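Local coordinates for Alr1585 protein (Nostoc sp., PDB 5C2I) that probably oxidises dyes and other substrates with hydrogen peroxide at its bound haem, as a DyP-type (dye-decolorizing) peroxidase, at residues R40-H45 with E183-R189; F50-V55 with E104-I108; V57-W61 with K172-I176; A192-I196 with A307-T311. The protein carries 1 engineered substitution. All coordinates share one frame; numbering follows the deposited sequence.

Contact 1 of 4, residues R40-H45 with E183-R189; sequences RDHSVH and EDGFILR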
# COMPACT_ATOMS: atom_id res chain seq x y z
N ARG A 40 -18.12 8.37 7.66
CA ARG A 40 -17.58 7.02 7.83
C ARG A 40 -17.43 6.37 6.46
O ARG A 40 -18.22 6.63 5.54
CB ARG A 40 -18.46 6.15 8.74
CG ARG A 40 -18.87 6.75 10.10
CD ARG A 40 -17.72 7.05 11.06
NE ARG A 40 -18.32 7.61 12.30
CZ ARG A 40 -18.54 6.95 13.44
NH1 ARG A 40 -18.17 5.68 13.63
NH2 ARG A 40 -19.18 7.56 14.43
N ASP A 41 -16.46 5.49 6.35
CA ASP A 41 -16.14 4.87 5.06
C ASP A 41 -17.09 3.76 4.60
O ASP A 41 -17.13 3.44 3.42
CB ASP A 41 -14.74 4.28 5.11
CG ASP A 41 -13.68 5.34 4.94
OD1 ASP A 41 -13.88 6.27 4.10
OD2 ASP A 41 -12.65 5.22 5.66
N HIS A 42 -17.85 3.21 5.51
CA HIS A 42 -18.73 2.09 5.18
C HIS A 42 -20.07 2.30 5.87
O HIS A 42 -20.15 2.82 6.98
CB HIS A 42 -18.13 0.78 5.65
CG HIS A 42 -16.86 0.43 4.97
ND1 HIS A 42 -16.83 -0.16 3.72
CD2 HIS A 42 -15.57 0.63 5.33
CE1 HIS A 42 -15.57 -0.28 3.33
NE2 HIS A 42 -14.79 0.19 4.29
N SER A 43 -21.13 1.87 5.19
CA SER A 43 -22.42 1.93 5.81
C SER A 43 -23.28 0.76 5.39
O SER A 43 -22.99 0.06 4.40
CB SER A 43 -23.08 3.24 5.46
OG SER A 43 -23.29 3.29 4.10
N VAL A 44 -24.27 0.51 6.23
CA VAL A 44 -25.28 -0.52 5.95
C VAL A 44 -26.62 0.18 6.02
O VAL A 44 -26.91 0.93 6.98
CB VAL A 44 -25.21 -1.69 6.93
CG1 VAL A 44 -26.33 -2.69 6.72
CG2 VAL A 44 -23.84 -2.40 6.85
N HIS A 45 -27.44 -0.08 5.01
CA HIS A 45 -28.79 0.45 4.92
C HIS A 45 -29.75 -0.73 4.99
O HIS A 45 -29.69 -1.61 4.12
CB HIS A 45 -28.99 1.17 3.58
CG HIS A 45 -28.11 2.36 3.40
ND1 HIS A 45 -27.92 2.94 2.17
CD2 HIS A 45 -27.33 3.05 4.27
CE1 HIS A 45 -27.10 3.96 2.30
NE2 HIS A 45 -26.71 4.04 3.56
N GLU A 183 -28.50 -2.51 1.53
CA GLU A 183 -27.33 -2.05 0.82
C GLU A 183 -26.13 -1.96 1.77
O GLU A 183 -26.28 -1.73 2.99
CB GLU A 183 -27.57 -0.69 0.17
CG GLU A 183 -28.69 -0.65 -0.88
CD GLU A 183 -28.36 -1.35 -2.19
OE1 GLU A 183 -27.17 -1.65 -2.48
OE2 GLU A 183 -29.33 -1.60 -2.96
N ASP A 184 -24.93 -2.12 1.18
CA ASP A 184 -23.67 -1.90 1.87
C ASP A 184 -22.93 -0.83 1.08
O ASP A 184 -22.29 -1.11 0.07
CB ASP A 184 -22.86 -3.19 1.90
CG ASP A 184 -23.39 -4.19 2.93
OD1 ASP A 184 -24.37 -4.93 2.63
OD2 ASP A 184 -22.85 -4.17 4.06
N GLY A 185 -23.08 0.40 1.53
CA GLY A 185 -22.49 1.56 0.89
C GLY A 185 -21.03 1.72 1.22
O GLY A 185 -20.55 1.30 2.28
N PHE A 186 -20.30 2.30 0.29
CA PHE A 186 -18.88 2.56 0.47
C PHE A 186 -18.47 3.83 -0.27
O PHE A 186 -19.22 4.35 -1.10
CB PHE A 186 -18.04 1.36 0.00
CG PHE A 186 -18.20 1.04 -1.45
CD1 PHE A 186 -17.37 1.63 -2.40
CD2 PHE A 186 -19.16 0.17 -1.86
CE1 PHE A 186 -17.52 1.33 -3.75
CE2 PHE A 186 -19.31 -0.14 -3.21
CZ PHE A 186 -18.49 0.45 -4.15
N ILE A 187 -17.26 4.28 0.01
CA ILE A 187 -16.72 5.50 -0.59
C ILE A 187 -15.73 5.11 -1.64
O ILE A 187 -14.71 4.46 -1.36
CB ILE A 187 -16.03 6.40 0.46
CG1 ILE A 187 -16.97 6.74 1.61
CG2 ILE A 187 -15.47 7.67 -0.16
CD1 ILE A 187 -18.23 7.49 1.28
N LEU A 188 -16.03 5.45 -2.87
CA LEU A 188 -15.16 5.29 -3.99
C LEU A 188 -14.18 6.45 -4.07
O LEU A 188 -14.55 7.58 -3.85
CB LEU A 188 -16.04 5.22 -5.23
CG LEU A 188 -15.53 4.67 -6.52
CD1 LEU A 188 -15.18 3.20 -6.37
CD2 LEU A 188 -16.64 4.83 -7.55
N ARG A 189 -12.91 6.12 -4.32
CA ARG A 189 -11.84 7.10 -4.46
C ARG A 189 -11.02 6.87 -5.70
O ARG A 189 -10.91 5.76 -6.19
CB ARG A 189 -10.89 7.07 -3.28
CG ARG A 189 -11.54 7.59 -2.03
CD ARG A 189 -10.58 7.49 -0.86
NE ARG A 189 -11.36 7.62 0.37
CZ ARG A 189 -11.65 8.75 0.98
NH1 ARG A 189 -11.20 9.92 0.52
NH2 ARG A 189 -12.38 8.69 2.09
O HOH W 1 -15.10 2.98 1.52
O HOH W 2 -19.17 -1.05 2.71
O HOH W 3 -21.15 -1.94 4.52
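S43 and G185 meet as an antiparallel hydrogen-bonded pair, the serine side chain lying against bare glycine backbone with S43 OG 3.7 Å from G185 CA. The hydroxyl is placed there by a torsion that sets OG between the backbone N and the carbonyl carbon (chi1 64°), and the glycine leaves it room. S43 N bonds to G185 O at 3.0 Å, while the return bond from G185 N is bent and weak. In the next hydrogen-bonded pair both bonds are sound: H45 N reaches E183 O at 2.9 Å, almost straight at 173°. The CB atoms of H45 and E183 touch at 4.1 Å, after which the side chains part. E183 bends at chi2 and sends its carboxylate to H181 and K258, and H45 ND1 goes to the hydroxyl of Y256. These are two neighbouring strands, 42-50 and 177-189, of the antiparallel sheet in the DyP dimeric alpha+beta barrel domain, their local axes at 157°. On the opposite face, packed by helix 159-176 and by V160 of the second subunit, V44 CG2 meets D184 OD2 at 3.4 Å. That oxygen accepts from a water that also donates to S43 O; OD1 is held by R182 and by N167 of the second subunit. Another water lies in the plane of the H42 ring, 2.7 Å from H42 ND1, and donates to G185 O. A third links D41 O to I187 N. There D41 OD1 meets the guanidinium edge 3.5 Å from R189 NH2, a weak salt bridge with the two planes nearly perpendicular; R189 NH1 has its stronger partner in G193 O.

Contact 2 of 4, residues F50-V55 with E104-I108; sequences FKPEQV and EYLEI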
# COMPACT_ATOMS: atom_id res chain seq x y z
N PHE A 50 -42.41 -3.52 9.05
CA PHE A 50 -42.76 -4.08 10.35
C PHE A 50 -43.83 -5.16 10.21
O PHE A 50 -44.69 -5.11 9.32
CB PHE A 50 -43.19 -2.96 11.31
CG PHE A 50 -42.08 -1.96 11.56
CD1 PHE A 50 -40.88 -2.36 12.14
CD2 PHE A 50 -42.25 -0.62 11.27
CE1 PHE A 50 -39.85 -1.45 12.36
CE2 PHE A 50 -41.24 0.29 11.50
CZ PHE A 50 -40.03 -0.13 12.05
N LYS A 51 -43.77 -6.15 11.08
CA LYS A 51 -44.66 -7.31 10.94
C LYS A 51 -46.07 -6.97 11.46
O LYS A 51 -46.23 -6.26 12.46
CB LYS A 51 -44.11 -8.50 11.70
CG LYS A 51 -42.81 -9.01 11.14
CD LYS A 51 -42.32 -10.21 11.93
CE LYS A 51 -41.09 -10.82 11.29
NZ LYS A 51 -40.59 -11.92 12.17
N PRO A 52 -47.10 -7.46 10.76
CA PRO A 52 -48.48 -7.14 11.12
C PRO A 52 -48.81 -7.45 12.56
O PRO A 52 -48.35 -8.44 13.09
CB PRO A 52 -49.33 -8.04 10.19
CG PRO A 52 -48.47 -8.26 9.00
CD PRO A 52 -47.03 -8.23 9.50
N GLU A 53 -49.59 -6.56 13.17
CA GLU A 53 -50.15 -6.77 14.51
C GLU A 53 -49.09 -6.84 15.59
O GLU A 53 -49.34 -7.38 16.64
CB GLU A 53 -50.97 -8.07 14.56
CG GLU A 53 -51.85 -8.31 13.34
CD GLU A 53 -53.14 -7.52 13.39
OE1 GLU A 53 -53.89 -7.72 14.39
OE2 GLU A 53 -53.41 -6.77 12.41
N GLN A 54 -47.94 -6.22 15.37
CA GLN A 54 -46.88 -6.20 16.39
C GLN A 54 -46.45 -4.80 16.79
O GLN A 54 -45.30 -4.57 17.14
CB GLN A 54 -45.68 -6.99 15.87
CG GLN A 54 -46.09 -8.37 15.41
CD GLN A 54 -45.19 -9.44 15.93
OE1 GLN A 54 -45.07 -9.62 17.14
NE2 GLN A 54 -44.55 -10.16 15.03
N VAL A 55 -47.42 -3.89 16.81
CA VAL A 55 -47.11 -2.48 16.98
C VAL A 55 -46.37 -2.23 18.29
O VAL A 55 -45.35 -1.55 18.32
CB VAL A 55 -48.36 -1.59 16.92
CG1 VAL A 55 -47.97 -0.13 17.14
CG2 VAL A 55 -49.06 -1.78 15.57
N GLU A 104 -48.00 5.35 9.80
CA GLU A 104 -49.33 4.74 9.85
C GLU A 104 -49.29 3.41 10.59
O GLU A 104 -50.18 3.14 11.39
CB GLU A 104 -49.92 4.59 8.46
CG GLU A 104 -50.29 5.91 7.83
CD GLU A 104 -50.90 5.68 6.44
OE1 GLU A 104 -50.27 5.09 5.56
OE2 GLU A 104 -52.03 6.04 6.23
N TYR A 105 -48.28 2.59 10.29
CA TYR A 105 -48.09 1.31 10.99
C TYR A 105 -48.01 1.54 12.51
O TYR A 105 -48.61 0.78 13.27
CB TYR A 105 -46.81 0.60 10.51
CG TYR A 105 -46.57 -0.63 11.33
CD1 TYR A 105 -45.88 -0.55 12.53
CD2 TYR A 105 -47.08 -1.85 10.95
CE1 TYR A 105 -45.71 -1.68 13.33
CE2 TYR A 105 -46.91 -2.99 11.72
CZ TYR A 105 -46.22 -2.89 12.92
OH TYR A 105 -46.06 -4.03 13.71
N LEU A 106 -47.33 2.59 12.91
CA LEU A 106 -47.16 2.95 14.30
C LEU A 106 -48.38 3.62 14.94
O LEU A 106 -48.33 4.00 16.10
CB LEU A 106 -45.90 3.84 14.45
CG LEU A 106 -44.60 3.12 14.14
CD1 LEU A 106 -43.46 4.14 14.08
CD2 LEU A 106 -44.30 2.01 15.12
N GLU A 107 -49.49 3.70 14.21
CA GLU A 107 -50.76 4.23 14.75
C GLU A 107 -50.61 5.65 15.28
O GLU A 107 -51.24 6.06 16.26
CB GLU A 107 -51.37 3.29 15.80
CG GLU A 107 -51.53 1.88 15.29
CD GLU A 107 -52.05 0.89 16.32
OE1 GLU A 107 -51.99 1.15 17.54
OE2 GLU A 107 -52.53 -0.15 15.88
N ILE A 108 -49.83 6.44 14.54
CA ILE A 108 -49.75 7.88 14.75
C ILE A 108 -50.86 8.57 13.94
O ILE A 108 -50.97 8.36 12.72
CB ILE A 108 -48.37 8.41 14.31
CG1 ILE A 108 -47.23 7.70 15.06
CG2 ILE A 108 -48.29 9.92 14.47
CD1 ILE A 108 -47.26 7.82 16.57
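Y105 drives its ring between F50 and V55, and nearly all of the contact is built on it. With CG anti to the backbone N (chi1 175°), the ring leaves the end of helix 100-105 directed at the 50-55 loop. F50 CB lies over one face, 3.5 Å from the centroid of the Y105 ring and 16° off its normal, a CH-pi contact. V55 CG2 lies over the opposite face, 4.0 Å from Y105 CE1. The F50 and Y105 rings meet obliquely, planes at 39°, F50 CD2 coming to 3.8 Å from Y105 CD1, though F50 CB makes the closest approach. At the far end of the ring, Y105 OH donates to K51 O at 2.6 Å, tilted somewhat from the carbonyl plane, and the same carbonyl takes a weak bond from Q54 N. A phenylalanine in place of Y105 would lack the hydroxyl and would probably leave K51 O without its short bond and the turn freer to shift. L106 follows, its backbone oxygen 4.3 Å from V55 CG1 and weakly bonded to K59, while its side chain packs on V58. E107 then breaks the helix with positive phi in a Schellman motif, E107 N bonding back to E104 O at 3.0 Å. Its extended side chain crosses V55 obliquely, with E107 OE2 3.8 Å from V55 CG2. What the tyrosine grips is a type II beta turn, K51 to Q54, that connects strand 42-50 to helix 55-68 with Q54 at the N-cap, the first strand-to-helix connection of the ferredoxin-like alpha+beta domain.

Contact 3 of 4, residues V57-W61 with K172-I176; sequences VVKQW and KLRQI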
# COMPACT_ATOMS: atom_id res chain seq x y z
N VAL A 57 -44.56 -4.21 20.36
CA VAL A 57 -43.16 -4.70 20.42
C VAL A 57 -42.25 -4.00 19.41
O VAL A 57 -41.03 -3.82 19.64
CB VAL A 57 -43.04 -6.24 20.32
CG1 VAL A 57 -43.72 -6.89 21.51
CG2 VAL A 57 -43.61 -6.77 19.02
N VAL A 58 -42.82 -3.55 18.29
CA VAL A 58 -42.06 -2.71 17.37
C VAL A 58 -41.67 -1.41 18.03
O VAL A 58 -40.50 -0.97 17.94
CB VAL A 58 -42.84 -2.43 16.06
CG1 VAL A 58 -42.21 -1.29 15.26
CG2 VAL A 58 -42.89 -3.69 15.22
N LYS A 59 -42.61 -0.80 18.73
CA LYS A 59 -42.31 0.44 19.41
C LYS A 59 -41.24 0.25 20.47
O LYS A 59 -40.35 1.13 20.60
CB LYS A 59 -43.55 1.05 20.02
CG LYS A 59 -44.48 1.63 18.99
CD LYS A 59 -45.70 2.28 19.60
CE LYS A 59 -46.53 2.99 18.53
NZ LYS A 59 -47.75 3.58 19.09
N GLN A 60 -41.29 -0.86 21.20
CA GLN A 60 -40.25 -1.17 22.17
C GLN A 60 -38.88 -1.32 21.50
O GLN A 60 -37.86 -0.86 22.04
CB GLN A 60 -40.60 -2.42 22.97
CG GLN A 60 -41.83 -2.30 23.87
CD GLN A 60 -42.38 -3.64 24.34
OE1 GLN A 60 -41.75 -4.68 24.20
NE2 GLN A 60 -43.58 -3.62 24.91
N TRP A 61 -38.85 -1.99 20.36
CA TRP A 61 -37.60 -2.15 19.61
C TRP A 61 -37.03 -0.80 19.16
O TRP A 61 -35.83 -0.51 19.34
CB TRP A 61 -37.74 -3.10 18.41
CG TRP A 61 -36.43 -3.25 17.79
CD1 TRP A 61 -35.44 -4.13 18.17
CD2 TRP A 61 -35.87 -2.42 16.79
NE1 TRP A 61 -34.32 -3.91 17.43
CE2 TRP A 61 -34.54 -2.85 16.59
CE3 TRP A 61 -36.35 -1.35 16.03
CZ2 TRP A 61 -33.67 -2.23 15.67
CZ3 TRP A 61 -35.50 -0.74 15.10
CH2 TRP A 61 -34.17 -1.18 14.94
N LYS A 172 -32.62 -9.05 17.23
CA LYS A 172 -33.90 -8.67 17.83
C LYS A 172 -34.77 -8.01 16.79
O LYS A 172 -35.98 -8.13 16.84
CB LYS A 172 -33.69 -7.77 19.05
CG LYS A 172 -33.25 -8.58 20.26
CD LYS A 172 -33.44 -7.85 21.58
CE LYS A 172 -33.18 -8.81 22.73
NZ LYS A 172 -33.10 -8.12 24.05
N LEU A 173 -34.15 -7.31 15.85
CA LEU A 173 -34.91 -6.62 14.82
C LEU A 173 -35.78 -7.59 14.00
O LEU A 173 -36.92 -7.29 13.67
CB LEU A 173 -33.99 -5.81 13.92
CG LEU A 173 -34.56 -5.04 12.74
CD1 LEU A 173 -35.68 -4.11 13.16
CD2 LEU A 173 -33.48 -4.23 12.06
N ARG A 174 -35.20 -8.73 13.63
CA ARG A 174 -35.89 -9.69 12.78
C ARG A 174 -37.13 -10.26 13.44
O ARG A 174 -38.00 -10.77 12.75
CB ARG A 174 -34.98 -10.85 12.41
CG ARG A 174 -34.00 -10.53 11.31
CD ARG A 174 -33.12 -11.74 10.96
NE ARG A 174 -32.15 -11.31 9.96
CZ ARG A 174 -30.84 -11.20 10.13
NH1 ARG A 174 -30.23 -11.54 11.30
NH2 ARG A 174 -30.12 -10.73 9.09
N GLN A 175 -37.19 -10.21 14.77
CA GLN A 175 -38.37 -10.71 15.47
C GLN A 175 -39.60 -9.88 15.14
O GLN A 175 -40.71 -10.39 15.11
CB GLN A 175 -38.15 -10.67 16.99
CG GLN A 175 -37.01 -11.57 17.47
CD GLN A 175 -37.36 -13.05 17.33
OE1 GLN A 175 -36.75 -13.78 16.55
NE2 GLN A 175 -38.38 -13.49 18.06
N ILE A 176 -39.37 -8.59 14.87
CA ILE A 176 -40.48 -7.64 14.71
C ILE A 176 -40.58 -6.98 13.33
O ILE A 176 -41.50 -6.20 13.08
CB ILE A 176 -40.45 -6.57 15.85
CG1 ILE A 176 -39.11 -5.84 15.98
CG2 ILE A 176 -40.71 -7.26 17.18
CD1 ILE A 176 -38.98 -4.63 15.06
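Over one face of the W61 indole stands L173 CD1, 3.6 Å from the centroid of the six-membered ring and only 7° off its normal, a well-centred CH-pi contact. At the edge, near the ring plane, K172 CB comes within 4.1 Å of W61 CD1, before the rest of the lysine leads away along its extended chain. I176 CD1 approaches obliquely at the root of the side chain, 3.9 Å from W61 CB, and F65 of the same helix meets the indole with its ring at a shallow angle. The polar corner of the indole also lies along the partner helix, W61 NE1 being 3.8 Å from L173 CA. The two segments belong to helices 55-68 and 159-176, the two helices of the ferredoxin-like beta-alpha-beta-beta-alpha-beta unit in this N-terminal part of the protein. They lie next to each other in antiparallel fashion, with local axes 9.9 Å apart and at 154°, and rest on strand 42-50, where V58 touches F50 and L173 touches L48. I176 fills the space between W61 and the two valines. Its CG1 takes the position between the backbone N and the carbonyl carbon (chi1 54°), which carries CD1 to the tryptophan and leaves CG2 for V57. V57 and I176 run antiparallel alongside one another, and V57 CG2 presses on I176 CG2 at 3.5 Å, tighter than usual for two methyls. V58 CG2 lies 3.8 Å from I176 CB and also near the carbonyl of I176. On the outer side of helix 159-176, K172 and Q175 pack on L142 of the second subunit.

Contact 4 of 4, residues A192-I196 with A307-T311; sequences AGQII and AVTPT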
# COMPACT_ATOMS: atom_id res chain seq x y z
N ALA A 192 -5.75 9.73 -6.84
CA ALA A 192 -5.33 10.89 -6.03
C ALA A 192 -5.95 10.93 -4.64
O ALA A 192 -5.67 11.85 -3.90
CB ALA A 192 -5.65 12.19 -6.79
N GLY A 193 -6.80 9.96 -4.30
CA GLY A 193 -7.47 9.91 -3.00
C GLY A 193 -8.72 10.76 -2.88
O GLY A 193 -9.28 10.89 -1.77
N GLN A 194 -9.18 11.35 -4.00
CA GLN A 194 -10.38 12.15 -3.95
C GLN A 194 -11.60 11.23 -3.95
O GLN A 194 -11.58 10.18 -4.58
CB GLN A 194 -10.47 13.11 -5.15
CG GLN A 194 -9.30 14.05 -5.33
CD GLN A 194 -9.39 14.75 -6.66
OE1 GLN A 194 -9.29 14.12 -7.72
NE2 GLN A 194 -9.62 16.06 -6.63
N ILE A 195 -12.67 11.65 -3.28
CA ILE A 195 -13.93 10.91 -3.30
C ILE A 195 -14.60 11.14 -4.64
O ILE A 195 -14.81 12.29 -5.06
CB ILE A 195 -14.88 11.36 -2.18
CG1 ILE A 195 -14.26 11.05 -0.81
CG2 ILE A 195 -16.27 10.72 -2.34
CD1 ILE A 195 -15.05 11.59 0.36
N ILE A 196 -14.98 10.05 -5.33
CA ILE A 196 -15.55 10.16 -6.65
C ILE A 196 -16.87 9.39 -6.73
O ILE A 196 -17.25 8.63 -5.82
CB ILE A 196 -14.60 9.67 -7.77
CG1 ILE A 196 -14.15 8.21 -7.52
CG2 ILE A 196 -13.39 10.58 -7.86
CD1 ILE A 196 -13.54 7.53 -8.72
N ALA A 307 -6.17 19.93 -8.87
CA ALA A 307 -6.13 20.24 -7.43
C ALA A 307 -6.88 19.18 -6.65
O ALA A 307 -8.07 18.89 -6.92
CB ALA A 307 -6.68 21.64 -7.14
N VAL A 308 -6.20 18.60 -5.67
CA VAL A 308 -6.78 17.52 -4.85
C VAL A 308 -8.03 18.03 -4.11
O VAL A 308 -9.03 17.29 -4.04
CB VAL A 308 -5.76 16.94 -3.85
CG1 VAL A 308 -6.42 15.96 -2.90
CG2 VAL A 308 -4.63 16.25 -4.61
N THR A 309 -7.96 19.25 -3.58
CA THR A 309 -9.16 19.94 -3.03
C THR A 309 -9.68 20.97 -4.06
O THR A 309 -9.10 22.05 -4.23
CB THR A 309 -8.82 20.62 -1.69
OG1 THR A 309 -8.44 19.58 -0.76
CG2 THR A 309 -10.01 21.38 -1.11
N PRO A 310 -10.70 20.59 -4.82
CA PRO A 310 -11.18 21.47 -5.87
C PRO A 310 -11.80 22.75 -5.34
O PRO A 310 -12.36 22.78 -4.24
CB PRO A 310 -12.30 20.68 -6.56
CG PRO A 310 -12.33 19.34 -5.89
CD PRO A 310 -11.53 19.39 -4.65
N THR A 311 -11.70 23.80 -6.13
CA THR A 311 -12.34 25.04 -5.74
C THR A 311 -13.87 24.95 -5.87
O THR A 311 -14.38 24.27 -6.77
CB THR A 311 -11.79 26.24 -6.55
OG1 THR A 311 -12.19 27.45 -5.89
CG2 THR A 311 -12.29 26.25 -7.98
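Q194 carries the polar part of this contact through one short bond: Q194 NE2 donates to V308 O at 2.9 Å with an N-H...O angle of 156°. The amide comes from above the V308 carbonyl, 41° out of its plane, so the donor does not sit on a lone pair. A307 O is also near, 3.2 Å from Q194 NE2, but its angle is too poor for a hydrogen bond. NE2 also donates to D294 O, and OE1 accepts from N190 ND2, which together fix the rotation of the amide. An alanine here would remove the carboxamide and would probably leave V308 O, D294 O and the N190 amide without their common partner, letting the 307-311 loop drift. The tie joins two different parts of the chain: the short connection between strand 177-189 and the weakly bonded strand 195-196, a hairpin at the edge of the first sheet, and a long loop of the C-terminal DyP family region. G193 has positive phi in that connection, and its carbonyl is bonded by R189 NH1. Van der Waals contacts accompany the bond. The side chain of Q194 runs out extended, with CG anti to the carbonyl carbon (chi1 -57°), which brings Q194 CG to 3.5 Å from V308 O and 4.2 Å from V308 CG1. A192 O touches V308 CG1 at 4.3 Å, and P310 CG is 4.3 Å from Q194 NE2. The P310 side chain is about 7 Å from the haem at nearest atoms, while T309 packs on V308 of the third subunit.

From the N terminus, strand 42-50 opens contact 1, which closes only at strand 177-189 and so encloses most of the alpha+beta barrel domain. Within that span, contacts 2 and 3 cross: 50-55 and 57-61 come first, then 104-108 closes contact 2 and 172-176 closes contact 3. They touch each other, K51 NZ bonding to R174 O and K51 N to I176 O, and tie the loop and both helices together about 25 to 30 Å, centre to centre, from contact 1. Contact 4 follows in series, linking the hairpin after strand 177-189 to the C-terminal region; it joins contact 1 through the bond from I196 N to L188 O.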